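Local coordinates for protein angiotensin-converting enzyme (Anopheles gambiae, PDB 6S1Y) that is a zinc metalloprotease of the angiotensin-converting enzyme family, probably cleaving short peptides in the mosquito, at residues Y218-Y227 with E586-W596. Sequence-based numbering, arbitrary orientation.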
loop_
_atom_site.group_PDB
_atom_site.type_symbol
_atom_site.label_atom_id
_atom_site.label_comp_id
_atom_site.label_asym_id
_atom_site.label_seq_id
_atom_site.Cartn_x
_atom_site.Cartn_y
_atom_site.Cartn_z
ATOM N N TYR A 218 -0.850 -12.630 -15.208
ATOM C CA TYR A 218 -1.812 -12.765 -14.130
ATOM C C TYR A 218 -2.858 -13.838 -14.449
ATOM O O TYR A 218 -3.279 -14.589 -13.561
ATOM C CB TYR A 218 -2.488 -11.435 -13.848
ATOM C CG TYR A 218 -3.580 -11.605 -12.803
ATOM C CD1 TYR A 218 -3.251 -11.802 -11.482
ATOM C CD2 TYR A 218 -4.938 -11.610 -13.153
ATOM C CE1 TYR A 218 -4.204 -11.992 -10.521
ATOM C CE2 TYR A 218 -5.921 -11.785 -12.178
ATOM C CZ TYR A 218 -5.530 -11.975 -10.851
ATOM O OH TYR A 218 -6.449 -12.162 -9.849
ATOM N N GLU A 219 -3.284 -13.952 -15.712
ATOM C CA GLU A 219 -4.338 -14.926 -15.998
ATOM C C GLU A 219 -3.807 -16.356 -15.935
ATOM O O GLU A 219 -4.525 -17.259 -15.489
ATOM C CB GLU A 219 -5.008 -14.609 -17.346
ATOM C CG GLU A 219 -5.817 -13.285 -17.240
ATOM C CD GLU A 219 -6.627 -12.899 -18.486
ATOM O OE1 GLU A 219 -7.596 -12.143 -18.285
ATOM O OE2 GLU A 219 -6.294 -13.318 -19.627
ATOM N N GLN A 220 -2.561 -16.593 -16.333
ATOM C CA GLN A 220 -1.988 -17.915 -16.139
ATOM C C GLN A 220 -1.891 -18.269 -14.658
ATOM O O GLN A 220 -2.177 -19.401 -14.268
ATOM C CB GLN A 220 -0.613 -17.993 -16.809
ATOM C CG GLN A 220 -0.665 -17.868 -18.337
ATOM C CD GLN A 220 -1.440 -19.001 -18.977
ATOM O OE1 GLN A 220 -1.264 -20.164 -18.621
ATOM N NE2 GLN A 220 -2.310 -18.659 -19.926
ATOM N N LEU A 221 -1.501 -17.321 -13.807
ATOM C CA LEU A 221 -1.332 -17.626 -12.383
ATOM C C LEU A 221 -2.678 -17.864 -11.729
ATOM O O LEU A 221 -2.867 -18.845 -11.000
ATOM C CB LEU A 221 -0.615 -16.477 -11.684
ATOM C CG LEU A 221 -0.315 -16.691 -10.203
ATOM C CD1 LEU A 221 0.563 -17.948 -9.992
ATOM C CD2 LEU A 221 0.390 -15.451 -9.607
ATOM N N HIS A 222 -3.623 -16.934 -11.952
ATOM C CA HIS A 222 -5.010 -17.131 -11.559
ATOM C C HIS A 222 -5.517 -18.508 -11.947
ATOM O O HIS A 222 -6.211 -19.166 -11.166
ATOM C CB HIS A 222 -5.863 -16.052 -12.225
ATOM C CG HIS A 222 -7.330 -16.225 -12.028
ATOM N ND1 HIS A 222 -8.051 -17.208 -12.664
ATOM C CD2 HIS A 222 -8.211 -15.536 -11.267
ATOM C CE1 HIS A 222 -9.311 -17.132 -12.285
ATOM N NE2 HIS A 222 -9.436 -16.121 -11.445
ATOM N N ALA A 223 -5.192 -18.965 -13.153
ATOM C CA ALA A 223 -5.715 -20.254 -13.610
ATOM C C ALA A 223 -5.116 -21.411 -12.821
ATOM O O ALA A 223 -5.797 -22.394 -12.529
ATOM C CB ALA A 223 -5.436 -20.422 -15.097
ATOM N N TYR A 224 -3.836 -21.321 -12.470
ATOM C CA TYR A 224 -3.222 -22.388 -11.681
ATOM C C TYR A 224 -3.792 -22.422 -10.270
ATOM O O TYR A 224 -4.165 -23.483 -9.765
ATOM C CB TYR A 224 -1.708 -22.212 -11.653
ATOM C CG TYR A 224 -0.998 -23.387 -11.005
ATOM C CD1 TYR A 224 -0.724 -24.526 -11.737
ATOM C CD2 TYR A 224 -0.665 -23.374 -9.655
ATOM C CE1 TYR A 224 -0.113 -25.620 -11.161
ATOM C CE2 TYR A 224 -0.018 -24.469 -9.058
ATOM C CZ TYR A 224 0.249 -25.588 -9.816
ATOM O OH TYR A 224 0.862 -26.671 -9.258
ATOM N N VAL A 225 -3.902 -21.264 -9.626
ATOM C CA VAL A 225 -4.461 -21.214 -8.273
ATOM C C VAL A 225 -5.865 -21.798 -8.264
ATOM O O VAL A 225 -6.210 -22.622 -7.407
ATOM C CB VAL A 225 -4.450 -19.768 -7.737
ATOM C CG1 VAL A 225 -5.181 -19.656 -6.402
ATOM C CG2 VAL A 225 -3.017 -19.279 -7.591
ATOM N N ARG A 226 -6.701 -21.389 -9.213
ATOM C CA ARG A 226 -8.060 -21.911 -9.270
ATOM C C ARG A 226 -8.065 -23.425 -9.439
ATOM O O ARG A 226 -8.846 -24.130 -8.789
ATOM C CB ARG A 226 -8.828 -21.229 -10.395
ATOM C CG ARG A 226 -10.218 -21.813 -10.706
ATOM C CD ARG A 226 -10.974 -20.970 -11.728
ATOM N NE ARG A 226 -10.353 -20.976 -13.045
ATOM C CZ ARG A 226 -10.768 -20.218 -14.066
ATOM N NH1 ARG A 226 -11.794 -19.415 -13.903
ATOM N NH2 ARG A 226 -10.144 -20.272 -15.245
ATOM N N TYR A 227 -7.195 -23.951 -10.301
ATOM C CA TYR A 227 -7.120 -25.394 -10.471
ATOM C C TYR A 227 -6.776 -26.088 -9.155
ATOM O O TYR A 227 -7.398 -27.097 -8.795
ATOM C CB TYR A 227 -6.099 -25.719 -11.559
ATOM C CG TYR A 227 -5.793 -27.187 -11.672
ATOM C CD1 TYR A 227 -4.785 -27.781 -10.902
ATOM C CD2 TYR A 227 -6.490 -27.977 -12.553
ATOM C CE1 TYR A 227 -4.515 -29.137 -11.005
ATOM C CE2 TYR A 227 -6.229 -29.313 -12.679
ATOM C CZ TYR A 227 -5.255 -29.890 -11.909
ATOM O OH TYR A 227 -5.047 -31.219 -12.060
ATOM N N GLU A 586 2.426 -25.678 -17.723
ATOM C CA GLU A 586 1.778 -26.527 -16.724
ATOM C C GLU A 586 0.255 -26.436 -16.817
ATOM O O GLU A 586 -0.432 -27.452 -16.682
ATOM C CB GLU A 586 2.268 -26.162 -15.320
ATOM C CG GLU A 586 1.729 -27.043 -14.195
ATOM C CD GLU A 586 2.361 -28.429 -14.120
ATOM O OE1 GLU A 586 1.955 -29.179 -13.202
ATOM O OE2 GLU A 586 3.265 -28.769 -14.923
ATOM N N ASN A 587 -0.305 -25.244 -17.073
ATOM C CA ASN A 587 -1.750 -25.150 -17.274
ATOM C C ASN A 587 -2.194 -25.970 -18.497
ATOM O O ASN A 587 -3.227 -26.640 -18.458
ATOM C CB ASN A 587 -2.190 -23.686 -17.417
ATOM C CG ASN A 587 -2.137 -22.915 -16.073
ATOM O OD1 ASN A 587 -2.353 -23.491 -15.017
ATOM N ND2 ASN A 587 -1.850 -21.620 -16.131
ATOM N N LYS A 588 -1.410 -25.949 -19.579
ATOM C CA LYS A 588 -1.715 -26.785 -20.737
ATOM C C LYS A 588 -1.691 -28.264 -20.359
ATOM O O LYS A 588 -2.603 -29.019 -20.714
ATOM C CB LYS A 588 -0.724 -26.531 -21.881
ATOM C CG LYS A 588 -0.851 -25.178 -22.632
ATOM C CD LYS A 588 0.403 -24.943 -23.526
ATOM C CE LYS A 588 0.476 -23.540 -24.149
ATOM N NZ LYS A 588 -0.373 -23.400 -25.386
ATOM N N ARG A 589 -0.651 -28.696 -19.637
ATOM C CA ARG A 589 -0.549 -30.098 -19.245
ATOM C C ARG A 589 -1.747 -30.516 -18.404
ATOM O O ARG A 589 -2.300 -31.596 -18.587
ATOM C CB ARG A 589 0.731 -30.362 -18.449
ATOM C CG ARG A 589 2.020 -30.513 -19.228
ATOM C CD ARG A 589 3.146 -30.853 -18.244
ATOM N NE ARG A 589 4.491 -30.485 -18.696
ATOM C CZ ARG A 589 5.343 -31.312 -19.306
ATOM N NH1 ARG A 589 5.007 -32.570 -19.570
ATOM N NH2 ARG A 589 6.543 -30.874 -19.658
ATOM N N LEU A 590 -2.129 -29.689 -17.444
ATOM C CA LEU A 590 -3.151 -30.089 -16.496
ATOM C C LEU A 590 -4.555 -29.953 -17.067
ATOM O O LEU A 590 -5.483 -30.559 -16.529
ATOM C CB LEU A 590 -3.045 -29.257 -15.218
ATOM C CG LEU A 590 -1.747 -29.309 -14.412
ATOM C CD1 LEU A 590 -1.726 -28.142 -13.424
ATOM C CD2 LEU A 590 -1.656 -30.596 -13.699
ATOM N N GLY A 591 -4.717 -29.206 -18.155
ATOM C CA GLY A 591 -6.036 -28.910 -18.664
ATOM C C GLY A 591 -6.776 -27.871 -17.855
ATOM O O GLY A 591 -7.993 -27.905 -17.802
ATOM N N ALA A 592 -6.072 -26.960 -17.191
ATOM C CA ALA A 592 -6.748 -25.923 -16.431
ATOM C C ALA A 592 -7.302 -24.863 -17.376
ATOM O O ALA A 592 -6.580 -24.384 -18.259
ATOM C CB ALA A 592 -5.782 -25.292 -15.434
ATOM N N HIS A 593 -8.575 -24.489 -17.205
ATOM C CA HIS A 593 -9.106 -23.384 -17.986
ATOM C C HIS A 593 -8.414 -22.089 -17.578
ATOM O O HIS A 593 -8.160 -21.844 -16.392
ATOM C CB HIS A 593 -10.615 -23.222 -17.792
ATOM C CG HIS A 593 -11.439 -24.301 -18.432
ATOM N ND1 HIS A 593 -11.828 -25.436 -17.753
ATOM C CD2 HIS A 593 -11.953 -24.408 -19.682
ATOM C CE1 HIS A 593 -12.536 -26.205 -18.560
ATOM N NE2 HIS A 593 -12.626 -25.604 -19.738
ATOM N N VAL A 594 -8.143 -21.246 -18.564
ATOM C CA VAL A 594 -7.645 -19.892 -18.356
ATOM C C VAL A 594 -8.764 -18.892 -18.639
ATOM O O VAL A 594 -9.534 -19.064 -19.594
ATOM C CB VAL A 594 -6.419 -19.644 -19.254
ATOM C CG1 VAL A 594 -5.815 -18.290 -18.976
ATOM C CG2 VAL A 594 -5.392 -20.765 -19.048
ATOM N N GLY A 595 -8.824 -17.822 -17.831
ATOM C CA GLY A 595 -9.871 -16.839 -17.931
ATOM C C GLY A 595 -11.136 -17.259 -17.191
ATOM O O GLY A 595 -11.213 -18.319 -16.581
ATOM N N TRP A 596 -12.157 -16.405 -17.281
ATOM C CA TRP A 596 -13.360 -16.631 -16.500
ATOM C C TRP A 596 -14.571 -15.896 -17.076
ATOM O O TRP A 596 -14.482 -14.766 -17.552
ATOM C CB TRP A 596 -13.142 -16.174 -15.044
ATOM C CG TRP A 596 -12.655 -14.743 -14.962
ATOM C CD1 TRP A 596 -13.424 -13.615 -14.913
ATOM C CD2 TRP A 596 -11.304 -14.301 -14.915
ATOM N NE1 TRP A 596 -12.627 -12.490 -14.828
ATOM C CE2 TRP A 596 -11.321 -12.894 -14.843
ATOM C CE3 TRP A 596 -10.074 -14.959 -14.904
ATOM C CZ2 TRP A 596 -10.168 -12.143 -14.790
ATOM C CZ3 TRP A 596 -8.929 -14.203 -14.856
ATOM C CH2 TRP A 596 -8.988 -12.807 -14.800
HETATM O O HOH W 1 -7.282 -17.482 -15.487
HETATM O O HOH W 2 -8.271 -22.812 -13.849
HETATM O O HOH W 3 1.175 -28.651 -10.683
HETATM O O HOH W 4 -5.153 -32.386 -14.533
#
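E586 lays its CG against CE1 of the Y224 ring at 3.8 Å, and a water links its OE1 to the tyrosine hydroxyl. The next residue, N587, reaches across to Q220 in the middle of helix 203-233: both hydrogens of ND2 are spent on Q220, one on the backbone O and the other, almost straight at 173°, on OE1, which lies in the plane of the N587 amide. Q220 can serve twice because its chain bends back at chi2 (-63°). Its backbone O also takes the helical bond from Y224 N, the two donors arriving from opposite faces of the carbonyl. N587 OD1, by contrast, is buried near the edge of the Y224 ring with no polar partner.

L590 wedges between two tyrosines, CD1 resting over a face of Y227 (4.1 Å to the centroid) while touching the Y224 ring. G591, with positive phi, ends helix 577-590 in a Schellman motif, and the chain runs on extended along helix 203-233. The small methyl of A592 fits against CB of Y227, 3.9 Å away. H593 offers its backbone O to R226 NH2, and V594 packs CG2 on A223, whose short side chain lets the extended chain come close.

At G595, whose backbone angles suit glycine, the guanidinium of R226 takes the carbonyl O end-on, NH2 at 2.6 Å and NH1 at 3.0 Å from that one atom. W596 then sets CE3 over one face of the H222 ring, 3.5 Å from CE1, the two rings inclined obliquely at 38°. H222 NE2 is bonded to G468 O, and R226 NH1 also to G242 O.

Backbone carbonyls rather than acids meet the arginine, so the chain leaving the helix is held through its main chain, while one water joins E219 O, H222 ND1 and G595 N, another joins A223 O, R226 NE and H593 O, and the aromatic residues cover both ends.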